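Local coordinates for globin domain-containing protein (PDB 1TU9) that binds heme as a member of the globin family and probably takes part in oxygen binding or transport, at residues A6-Q11 against R114-D119; Q11-C16 against G21-F26; L93-L98 against D119-G124; M100-A103 against D108-A111. All coordinates share one frame; numbering follows the deposited sequence. Where two conformers were deposited one is given.

Interaction 1: A6-Q11 against R114-D119; sequences ADRVMQ and RDAWRD
Val9 sets one methyl squarely on the indole of Trp117. Its CG1 stands 3.6 Å from the centroid of the six-membered ring and 4° off the ring normal, a CH-pi contact over the face. Because CG1 lies almost equally far from all six carbons of that ring, the methyl is centred on the benzo half and not on the pyrrole side. Both branches are used. With CG1 anti to the backbone N (chi1 167°), CG2 falls beside that nitrogen and is directed at the backbone of the other helix, where it comes to 3.4 Å from Ala116 O and 3.6 Å from Trp117 N. One branch therefore packs on the ring and the other on the main chain.

Ala116 provides the second point of closeness. Its CB meets Val9 CG2 at 3.9 Å and Arg8 CB at the same separation, while Arg8 CD passes alongside the same methyl before the chain bends at chi3. Only the aliphatic part of this exposed arginine takes part. With alanine and valine between the backbones at this point, the helices come close: Val9 CA and Trp117 CA are 5.8 Å apart, and the local axes pass within 8.5 Å at 109°.

In globin terms this is the first helix, A, crossing the last, H. The indole NE1 is hydrogen-bonded to Ser12 OG, one turn further along the first helix. Helix 46-64 adds Ile57 against Trp117 and Val61 against Val9, and helix 90-105 brings Leu98 and Val102 up to the indole.

Interaction 2: Q11-C16 against G21-F26; sequences QSYGRC and GFFDDF. With EDO (1,2-ethanediol), chain E.
Cys16 uses its methylene more squarely than its sulfur: CB sits over the centre of the Phe22 ring, 3.5 Å from the centroid and 7° off the normal. SG makes a sulfur-aromatic contact with the same ring, but an oblique one, 4.1 Å from the centroid and 33° off the normal. The contact belongs to the AB corner of the globin fold, where helix 5-17 ends and helix 22-32 leaves at a steep angle, 98° between the local axis directions. Gly21, with positive phi, holds the N-cap position of the second helix.

Backbone as well as side chain closes the corner, since Cys16 O lies 3.3 Å from Phe22 CB. Phe22 has CG anti to its own nitrogen, which carries the ring across to Cys16, whose CB it meets with one face.

One turn back, Tyr13 meets both phenylalanines at about right angles. Its CE1 faces Phe22 CE2 at 4.1 Å, where CE2 lies near the plane of the tyrosine ring, at its edge. The phenol oxygen lies in the plane of the Phe23 ring, at its edge, with Tyr13 OH 3.6 Å from Phe23 CZ. That buried oxygen has its polar partner in Arg54 O on helix 46-64, a bond that anchors the phenol end. The two phenylalanines also brace one another: Phe22 CD2 stands above the centre of the Phe23 face. Further along helix 22-32, a 1,2-ethanediol, probably from the crystallisation liquor and also hydrogen-bonded to Lys50 NZ, donates from O1 to Asp24 O at 2.8 Å.

Interaction 3: L93-L98 against D119-G124; sequences LWLDAL and DVMGRG. With HEM (protoporphyrin IX containing Fe), chain B; PPI (propanoic acid), chain C.
Met121 alone meets all three of the residues that face it, Trp94, Leu95 and Leu98, and it buries the most surface here. Its chain, bent at chi2 (-71°) and again at chi3, offers a different atom to each partner. CB touches Leu95 CD1 at 3.8 Å, CG touches Leu98 CD2 at 3.9 Å, and SD comes to 3.9 Å from Trp94 CH2. The last is a Met-aromatic contact at the ring edge: SD lies in the indole plane, 90° off the normal.

Leu95, second in buried area, crosses Met121 obliquely and reaches it through CD1. Trp94 buries less surface than Leu95, yet ties the pair to the heme pocket. Over one face of its indole lies the vinyl carbon HEM CAB, 3.3 Å from Trp94 CE2. At the pyrrole edge, Trp94 NE1 is 3.2 Å from C3 of the bound propanoic acid, whose O1 ligates the iron at 1.9 Å; His79 is the iron's axial ligand from the protein. Methionine and propanoic acid thus meet two different edges of one ring.

The helices are the G and H pair of the globin fold, running nearly antiparallel (155°), their local axes 11.3 Å apart. Helix 46-64 packs Leu60 and Val61 against Met121 and Leu53 against Trp94, while Phe26 and Phe30 of helix 22-32 meet the indole edge-to-face.

Interaction 4: M100-A103 against D108-A111; sequences MAVA and DCDA
Val102 is the first residue of 100-103 to touch the other segment, and it does so with one branch: CG1 lies 3.9 Å from Cys109 SG. Chi1 of 169° puts CG1 anti to the backbone N, on the side of the carbonyl carbon and hence toward the end of the helix, where the loop returns. The main chain of the same residue contributes more loosely, Val102 O being 4.2 Å from Cys109 CB. Val102 also touches Ser12 and Cys16 of helix 5-17, Phe22 of helix 22-32 and the indole of Trp117.

Next comes Ala103, which meets the cysteine through its backbone carbon: Ala103 CA is 4.0 Å from Cys109 SG, whereas its methyl is farther from the loop. The sulfur thus rests against both the valine branch and the alanine backbone, and Ala103 CA and Cys109 CA are 5.8 Å apart. The contact forms the GH corner of the globin fold, the connection between helix 90-105 and helix 111-130, and it is closed here by van der Waals contact.

Cys109 has its CB directed at the helix, and SG anti to the backbone N carries the sulfur onto it. The side chain also packs on Arg114, joining the starting turns of the last helix to the end of the preceding one. Asp110 follows at the N-cap of that last helix. Its side chain caps a backbone N-H of the first turn, and its OD1 is also hydrogen-bonded to Thr113 OG1.

Interactions 1, 2 and 3 are buried, whereas interaction 4 is only partly so and lies farthest from the chain's centre. Interaction 3 is the most central and the one whose touching residues reach the heme, although Phe26 of 21-26 also touches the propanoic acid. Helix 111-130 serves interactions 1 and 3; helix 5-17 serves 1 and 2; helix 90-105 serves 3 and 4. Apolar packing dominates but changes with place: methyl on indole in 1, methylene and phenol on phenylalanines in 2, thioether at a ring edge in 3, thiol on aliphatic atoms in 4. Polar ties join some: the Arg118-Asp96 salt bridge (1 and 3) and Trp117 NE1 to Ser12 OG (1 and 2).

Interaction 1: A6-Q11 against R114-D119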
# COMPACT_ATOMS: atom_id res chain seq x y z
N ALA A 6 6.20 7.21 11.51
CA ALA A 6 6.69 5.93 11.01
C ALA A 6 6.69 4.88 12.12
O ALA A 6 6.34 3.73 11.87
CB ALA A 6 8.07 6.07 10.40
N ASP A 7 7.06 5.26 13.34
CA ASP A 7 7.02 4.31 14.46
C ASP A 7 5.58 3.85 14.72
O ASP A 7 5.34 2.67 14.98
CB ASP A 7 7.55 4.95 15.74
CG ASP A 7 9.04 5.07 15.78
OD1 ASP A 7 9.74 4.35 15.05
OD2 ASP A 7 9.59 5.86 16.57
N ARG A 8 4.63 4.76 14.69
CA ARG A 8 3.23 4.42 14.90
C ARG A 8 2.77 3.42 13.84
O ARG A 8 2.09 2.43 14.14
CB ARG A 8 2.34 5.67 14.83
CG ARG A 8 2.71 6.81 15.73
CD ARG A 8 1.67 7.88 15.76
NE ARG A 8 0.59 7.33 16.55
CZ ARG A 8 0.28 7.66 17.80
NH1 ARG A 8 0.86 8.66 18.44
NH2 ARG A 8 -0.69 6.99 18.38
N VAL A 9 3.14 3.67 12.59
CA VAL A 9 2.81 2.75 11.52
C VAL A 9 3.49 1.39 11.72
O VAL A 9 2.86 0.36 11.52
CB VAL A 9 3.14 3.37 10.16
CG1 VAL A 9 3.10 2.33 9.04
CG2 VAL A 9 2.19 4.52 9.86
N MET A 10 4.76 1.37 12.10
CA MET A 10 5.44 0.09 12.31
C MET A 10 4.74 -0.71 13.41
O MET A 10 4.57 -1.92 13.28
CB MET A 10 6.91 0.29 12.65
CG MET A 10 7.72 0.74 11.46
SD MET A 10 9.49 0.71 11.70
CE MET A 10 9.73 2.05 12.85
N GLN A 11 4.34 -0.06 14.50
CA GLN A 11 3.68 -0.76 15.60
C GLN A 11 2.36 -1.35 15.11
O GLN A 11 2.05 -2.52 15.36
CB GLN A 11 3.44 0.19 16.75
CG GLN A 11 4.73 0.66 17.44
CD GLN A 11 4.51 1.77 18.44
OE1 GLN A 11 3.40 1.93 18.95
NE2 GLN A 11 5.56 2.52 18.74
N ARG A 114 -4.64 5.91 12.09
CA ARG A 114 -5.11 6.05 10.72
C ARG A 114 -4.42 7.22 10.04
O ARG A 114 -4.00 7.13 8.90
CB ARG A 114 -6.64 6.17 10.69
CG ARG A 114 -7.26 4.82 10.99
CD ARG A 114 -8.71 4.65 10.73
NE ARG A 114 -9.46 5.19 11.83
CZ ARG A 114 -10.08 6.34 11.81
NH1 ARG A 114 -10.08 7.08 10.71
NH2 ARG A 114 -10.73 6.74 12.90
N ASP A 115 -4.27 8.34 10.73
CA ASP A 115 -3.59 9.51 10.15
C ASP A 115 -2.11 9.25 9.92
O ASP A 115 -1.51 9.76 8.97
CB ASP A 115 -3.76 10.75 11.02
CG ASP A 115 -4.94 11.59 10.62
OD1 ASP A 115 -5.31 12.50 11.37
OD2 ASP A 115 -5.56 11.41 9.56
N ALA A 116 -1.50 8.47 10.80
CA ALA A 116 -0.10 8.10 10.59
C ALA A 116 0.05 7.24 9.34
O ALA A 116 0.96 7.45 8.55
CB ALA A 116 0.46 7.40 11.82
N TRP A 117 -0.85 6.28 9.14
CA TRP A 117 -0.81 5.48 7.93
C TRP A 117 -0.97 6.35 6.69
O TRP A 117 -0.24 6.19 5.72
CB TRP A 117 -1.91 4.41 7.94
CG TRP A 117 -1.54 3.14 8.63
CD1 TRP A 117 -1.90 2.73 9.88
CD2 TRP A 117 -0.72 2.09 8.09
NE1 TRP A 117 -1.37 1.49 10.14
CE2 TRP A 117 -0.64 1.08 9.06
CE3 TRP A 117 -0.06 1.91 6.88
CZ2 TRP A 117 0.06 -0.10 8.84
CZ3 TRP A 117 0.64 0.75 6.66
CH2 TRP A 117 0.69 -0.25 7.64
N ARG A 118 -1.93 7.26 6.70
CA ARG A 118 -2.16 8.11 5.54
C ARG A 118 -0.96 8.98 5.23
O ARG A 118 -0.58 9.15 4.07
CB ARG A 118 -3.46 8.91 5.70
CG ARG A 118 -4.68 8.01 5.53
CD ARG A 118 -6.02 8.70 5.41
NE ARG A 118 -7.08 7.76 5.07
CZ ARG A 118 -7.39 7.37 3.82
NH1 ARG A 118 -6.76 7.87 2.77
NH2 ARG A 118 -8.36 6.48 3.64
N ASP A 119 -0.33 9.51 6.27
CA ASP A 119 0.84 10.38 6.13
C ASP A 119 2.04 9.59 5.62
O ASP A 119 2.67 9.95 4.61
CB ASP A 119 1.09 11.01 7.50
CG ASP A 119 2.22 11.99 7.54
OD1 ASP A 119 3.03 12.13 6.59
OD2 ASP A 119 2.39 12.64 8.59

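Interaction 2: Q11-C16 against G21-F26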
# COMPACT_ATOMS: atom_id res chain seq x y z
N GLN A 11 4.34 -0.06 14.50
CA GLN A 11 3.68 -0.76 15.60
C GLN A 11 2.36 -1.35 15.11
O GLN A 11 2.05 -2.52 15.36
CB GLN A 11 3.44 0.19 16.75
CG GLN A 11 4.73 0.66 17.44
CD GLN A 11 4.51 1.77 18.44
OE1 GLN A 11 3.40 1.93 18.95
NE2 GLN A 11 5.56 2.52 18.74
N SER A 12 1.61 -0.55 14.38
CA SER A 12 0.34 -0.99 13.82
C SER A 12 0.52 -2.12 12.81
O SER A 12 -0.21 -3.12 12.84
CB SER A 12 -0.38 0.19 13.18
OG SER A 12 -1.54 -0.20 12.49
N TYR A 13 1.50 -2.00 11.94
CA TYR A 13 1.74 -3.00 10.91
C TYR A 13 2.16 -4.32 11.53
O TYR A 13 1.82 -5.37 11.01
CB TYR A 13 2.79 -2.51 9.94
CG TYR A 13 2.94 -3.31 8.66
CD1 TYR A 13 1.85 -3.64 7.88
CD2 TYR A 13 4.20 -3.67 8.20
CE1 TYR A 13 2.00 -4.32 6.68
CE2 TYR A 13 4.37 -4.35 7.00
CZ TYR A 13 3.26 -4.67 6.25
OH TYR A 13 3.37 -5.32 5.03
N GLY A 14 2.89 -4.29 12.64
CA GLY A 14 3.22 -5.52 13.34
C GLY A 14 1.98 -6.24 13.82
O GLY A 14 1.87 -7.46 13.65
N ARG A 15 1.05 -5.50 14.41
CA ARG A 15 -0.22 -6.09 14.81
C ARG A 15 -1.01 -6.60 13.60
O ARG A 15 -1.63 -7.64 13.68
CB ARG A 15 -1.05 -5.12 15.64
CG ARG A 15 -0.44 -4.79 16.99
CD ARG A 15 -1.31 -3.92 17.88
NE ARG A 15 -1.49 -2.57 17.36
CZ ARG A 15 -0.72 -1.52 17.64
NH1 ARG A 15 0.35 -1.62 18.40
NH2 ARG A 15 -1.03 -0.36 17.09
N CYS A 16 -0.98 -5.89 12.48
CA CYS A 16 -1.70 -6.31 11.29
C CYS A 16 -1.14 -7.61 10.72
O CYS A 16 -1.90 -8.52 10.39
CB CYS A 16 -1.65 -5.23 10.21
SG CYS A 16 -2.64 -3.76 10.55
N GLY A 21 -5.66 -13.05 7.96
CA GLY A 21 -6.65 -12.47 7.08
C GLY A 21 -6.37 -11.04 6.68
O GLY A 21 -7.10 -10.51 5.86
N PHE A 22 -5.33 -10.41 7.22
CA PHE A 22 -5.07 -8.99 6.92
C PHE A 22 -4.91 -8.74 5.41
O PHE A 22 -5.57 -7.87 4.86
CB PHE A 22 -3.83 -8.51 7.69
CG PHE A 22 -3.40 -7.11 7.34
CD1 PHE A 22 -4.20 -6.02 7.65
CD2 PHE A 22 -2.22 -6.88 6.67
CE1 PHE A 22 -3.80 -4.73 7.32
CE2 PHE A 22 -1.84 -5.60 6.34
CZ PHE A 22 -2.63 -4.53 6.67
N PHE A 23 -4.03 -9.50 4.77
CA PHE A 23 -3.77 -9.30 3.35
C PHE A 23 -4.91 -9.81 2.48
O PHE A 23 -5.19 -9.24 1.43
CB PHE A 23 -2.42 -9.92 2.96
CG PHE A 23 -1.27 -9.22 3.57
CD1 PHE A 23 -0.84 -8.01 3.06
CD2 PHE A 23 -0.64 -9.72 4.70
CE1 PHE A 23 0.22 -7.31 3.65
CE2 PHE A 23 0.42 -9.03 5.29
CZ PHE A 23 0.83 -7.83 4.76
N ASP A 24 -5.59 -10.87 2.92
CA ASP A 24 -6.81 -11.32 2.23
C ASP A 24 -7.83 -10.20 2.21
O ASP A 24 -8.45 -9.91 1.18
CB ASP A 24 -7.46 -12.51 2.96
CG ASP A 24 -6.67 -13.78 2.87
OD1 ASP A 24 -5.79 -13.92 1.99
OD2 ASP A 24 -6.92 -14.70 3.68
N ASP A 25 -8.04 -9.58 3.36
CA ASP A 25 -9.03 -8.52 3.47
C ASP A 25 -8.62 -7.29 2.66
O ASP A 25 -9.46 -6.69 2.00
CB ASP A 25 -9.29 -8.15 4.93
CG ASP A 25 -10.08 -9.19 5.67
OD1 ASP A 25 -10.70 -10.05 5.02
OD2 ASP A 25 -10.16 -9.15 6.90
N PHE A 26 -7.34 -6.92 2.70
CA PHE A 26 -6.87 -5.82 1.89
C PHE A 26 -7.28 -6.03 0.42
O PHE A 26 -7.90 -5.15 -0.18
CB PHE A 26 -5.35 -5.66 1.94
CG PHE A 26 -4.88 -4.67 0.92
CD1 PHE A 26 -5.07 -3.32 1.11
CD2 PHE A 26 -4.41 -5.10 -0.31
CE1 PHE A 26 -4.73 -2.40 0.12
CE2 PHE A 26 -4.07 -4.21 -1.29
CZ PHE A 26 -4.23 -2.85 -1.08
C1 EDO E . -8.74 -11.55 -2.26
O1 EDO E . -8.06 -11.62 -1.02
C2 EDO E . -7.78 -11.90 -3.37
O2 EDO E . -7.31 -13.22 -3.19

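Interaction 3: L93-L98 against D119-G124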
# COMPACT_ATOMS: atom_id res chain seq x y z
N LEU A 93 -7.69 4.52 -3.98
CA LEU A 93 -8.42 3.29 -3.69
C LEU A 93 -7.57 2.28 -2.93
O LEU A 93 -8.06 1.60 -2.03
CB LEU A 93 -8.96 2.68 -4.97
CG LEU A 93 -9.91 3.55 -5.81
CD1 LEU A 93 -10.29 2.82 -7.08
CD2 LEU A 93 -11.13 3.96 -5.01
N TRP A 94 -6.29 2.21 -3.29
CA TRP A 94 -5.34 1.36 -2.58
C TRP A 94 -5.25 1.78 -1.11
O TRP A 94 -5.35 0.96 -0.20
CB TRP A 94 -3.98 1.47 -3.27
CG TRP A 94 -2.89 0.60 -2.73
CD1 TRP A 94 -2.51 -0.63 -3.19
CD2 TRP A 94 -1.99 0.89 -1.65
NE1 TRP A 94 -1.47 -1.12 -2.45
CE2 TRP A 94 -1.13 -0.21 -1.49
CE3 TRP A 94 -1.84 1.97 -0.77
CZ2 TRP A 94 -0.14 -0.26 -0.51
CZ3 TRP A 94 -0.84 1.92 0.19
CH2 TRP A 94 -0.01 0.82 0.31
N LEU A 95 -5.11 3.08 -0.89
CA LEU A 95 -4.96 3.57 0.47
C LEU A 95 -6.24 3.39 1.27
O LEU A 95 -6.19 3.00 2.44
CB LEU A 95 -4.49 5.03 0.47
CG LEU A 95 -4.12 5.61 1.84
CD1 LEU A 95 -3.04 4.78 2.52
CD2 LEU A 95 -3.65 7.04 1.63
N ASP A 96 -7.39 3.63 0.66
CA ASP A 96 -8.65 3.40 1.35
C ASP A 96 -8.79 1.92 1.77
O ASP A 96 -9.24 1.63 2.87
CB ASP A 96 -9.86 3.75 0.48
CG ASP A 96 -10.02 5.22 0.23
OD1 ASP A 96 -9.44 6.05 0.95
OD2 ASP A 96 -10.76 5.61 -0.69
N ALA A 97 -8.41 1.00 0.90
CA ALA A 97 -8.52 -0.42 1.18
C ALA A 97 -7.57 -0.81 2.32
O ALA A 97 -7.93 -1.61 3.20
CB ALA A 97 -8.24 -1.23 -0.07
N LEU A 98 -6.38 -0.24 2.31
CA LEU A 98 -5.42 -0.46 3.37
C LEU A 98 -5.94 0.02 4.71
O LEU A 98 -5.86 -0.70 5.71
CB LEU A 98 -4.08 0.21 3.03
CG LEU A 98 -2.97 0.05 4.08
CD1 LEU A 98 -2.63 -1.40 4.35
CD2 LEU A 98 -1.73 0.80 3.63
N ASP A 119 -0.33 9.51 6.27
CA ASP A 119 0.84 10.38 6.13
C ASP A 119 2.04 9.59 5.62
O ASP A 119 2.67 9.95 4.61
CB ASP A 119 1.09 11.01 7.50
CG ASP A 119 2.22 11.99 7.54
OD1 ASP A 119 3.03 12.13 6.59
OD2 ASP A 119 2.39 12.64 8.59
N VAL A 120 2.34 8.48 6.28
CA VAL A 120 3.51 7.68 5.96
C VAL A 120 3.37 7.03 4.57
O VAL A 120 4.30 7.07 3.78
CB VAL A 120 3.81 6.63 7.06
CG1 VAL A 120 4.86 5.62 6.61
CG2 VAL A 120 4.23 7.35 8.34
N MET A 121 2.23 6.43 4.28
CA MET A 121 2.04 5.86 2.94
C MET A 121 1.98 6.94 1.87
O MET A 121 2.50 6.74 0.77
CB MET A 121 0.77 5.02 2.87
CG MET A 121 0.76 3.81 3.78
SD MET A 121 1.91 2.49 3.28
CE MET A 121 3.25 2.78 4.37
N GLY A 122 1.37 8.08 2.18
CA GLY A 122 1.22 9.15 1.20
C GLY A 122 2.52 9.67 0.65
O GLY A 122 2.59 10.05 -0.51
N ARG A 123 3.58 9.66 1.46
CA ARG A 123 4.88 10.14 1.00
C ARG A 123 5.41 9.33 -0.14
O ARG A 123 5.89 9.88 -1.13
CB ARG A 123 5.92 10.02 2.11
CG ARG A 123 5.58 10.78 3.28
CD ARG A 123 6.34 10.34 4.46
NE ARG A 123 5.71 10.96 5.58
CZ ARG A 123 6.37 11.45 6.61
NH1 ARG A 123 7.68 11.36 6.69
NH2 ARG A 123 5.69 12.02 7.57
N GLY A 124 5.36 8.01 0.02
CA GLY A 124 5.87 7.11 -0.99
C GLY A 124 4.96 7.06 -2.19
O GLY A 124 5.43 7.01 -3.33
CHA HEM B . 2.83 -5.41 -8.92
CHB HEM B . 3.55 -2.80 -4.78
CHC HEM B . -0.00 0.07 -6.07
CHD HEM B . -1.31 -2.95 -9.60
C1A HEM B . 3.37 -4.89 -7.73
C2A HEM B . 4.59 -5.33 -7.07
C3A HEM B . 4.78 -4.64 -5.95
C4A HEM B . 3.70 -3.70 -5.81
CMA HEM B . 5.96 -4.81 -4.96
CAA HEM B . 5.51 -6.43 -7.61
CBA HEM B . 6.81 -5.79 -8.11
CGA HEM B . 6.59 -4.55 -8.95
O1A HEM B . 6.05 -4.67 -10.07
O2A HEM B . 6.96 -3.42 -8.52
C1B HEM B . 2.67 -1.76 -4.76
C2B HEM B . 2.55 -0.69 -3.77
C3B HEM B . 1.56 0.12 -4.14
C4B HEM B . 1.03 -0.45 -5.38
CMB HEM B . 3.42 -0.56 -2.50
CAB HEM B . 1.03 1.38 -3.40
CBB HEM B . 1.84 2.27 -2.82
C1C HEM B . -0.69 -0.55 -7.08
C2C HEM B . -1.97 -0.11 -7.55
C3C HEM B . -2.36 -0.95 -8.50
C4C HEM B . -1.33 -1.94 -8.68
CMC HEM B . -2.69 1.12 -7.00
CAC HEM B . -3.68 -0.81 -9.28
CBC HEM B . -4.34 -1.87 -9.73
C1D HEM B . -0.32 -3.87 -9.77
C2D HEM B . -0.37 -4.90 -10.77
C3D HEM B . 0.90 -5.69 -10.59
C4D HEM B . 1.60 -5.07 -9.48
CMD HEM B . -1.49 -5.14 -11.79
CAD HEM B . 1.25 -6.93 -11.42
CBD HEM B . 0.40 -8.11 -10.93
CGD HEM B . 0.63 -9.34 -11.79
O1D HEM B . 0.19 -9.33 -12.98
O2D HEM B . 1.25 -10.33 -11.32
NA HEM B . 2.87 -3.89 -6.92
NB HEM B . 1.73 -1.57 -5.74
NC HEM B . -0.31 -1.68 -7.78
ND HEM B . 0.84 -4.00 -9.04
FE HEM B . 1.37 -2.84 -7.45
C1 PPI C . -0.24 -4.45 -5.77
C2 PPI C . -0.85 -3.29 -5.07
C3 PPI C . -1.83 -3.84 -4.12
O1 PPI C . 0.57 -4.31 -6.63
O2 PPI C . -0.63 -5.69 -5.45

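Interaction 4: M100-A103 against D108-A111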
# COMPACT_ATOMS: atom_id res chain seq x y z
N MET A 100 -8.99 0.38 5.66
CA MET A 100 -10.07 -0.51 6.09
C MET A 100 -9.50 -1.80 6.69
O MET A 100 -9.95 -2.24 7.74
CB MET A 100 -10.99 -0.81 4.91
CG MET A 100 -12.37 -1.24 5.32
SD MET A 100 -13.40 -1.47 3.87
CE MET A 100 -14.75 -2.31 4.62
N ALA A 101 -8.50 -2.38 6.03
CA ALA A 101 -7.86 -3.60 6.54
C ALA A 101 -7.15 -3.36 7.89
O ALA A 101 -7.23 -4.20 8.78
CB ALA A 101 -6.89 -4.15 5.52
N VAL A 102 -6.53 -2.20 8.04
CA VAL A 102 -5.90 -1.84 9.30
C VAL A 102 -6.95 -1.72 10.40
O VAL A 102 -6.78 -2.25 11.49
CB VAL A 102 -5.10 -0.51 9.17
CG1 VAL A 102 -4.66 -0.01 10.53
CG2 VAL A 102 -3.89 -0.70 8.30
N ALA A 103 -8.06 -1.05 10.12
CA ALA A 103 -9.13 -0.92 11.12
C ALA A 103 -9.68 -2.28 11.55
O ALA A 103 -10.08 -2.47 12.71
CB ALA A 103 -10.24 -0.04 10.58
N ASP A 108 -5.76 -1.92 18.22
CA ASP A 108 -5.48 -0.61 18.83
C ASP A 108 -5.67 0.56 17.86
O ASP A 108 -5.35 1.69 18.21
CB ASP A 108 -4.06 -0.58 19.37
CG ASP A 108 -3.82 -1.59 20.45
OD1 ASP A 108 -4.77 -1.93 21.20
OD2 ASP A 108 -2.69 -2.09 20.62
N CYS A 109 -6.18 0.29 16.66
CA CYS A 109 -6.38 1.33 15.66
C CYS A 109 -7.27 2.44 16.20
O CYS A 109 -8.32 2.19 16.78
CB CYS A 109 -7.01 0.76 14.40
SG CYS A 109 -6.96 1.92 13.02
N ASP A 110 -6.79 3.68 16.04
CA ASP A 110 -7.55 4.87 16.41
C ASP A 110 -7.25 5.96 15.39
O ASP A 110 -6.57 5.72 14.39
CB ASP A 110 -7.24 5.29 17.86
CG ASP A 110 -5.79 5.60 18.12
OD1 ASP A 110 -5.00 5.85 17.18
OD2 ASP A 110 -5.34 5.63 19.29
N ALA A 111 -7.78 7.16 15.62
CA ALA A 111 -7.58 8.25 14.66
C ALA A 111 -6.11 8.55 14.44
O ALA A 111 -5.71 8.80 13.32
CB ALA A 111 -8.32 9.50 15.11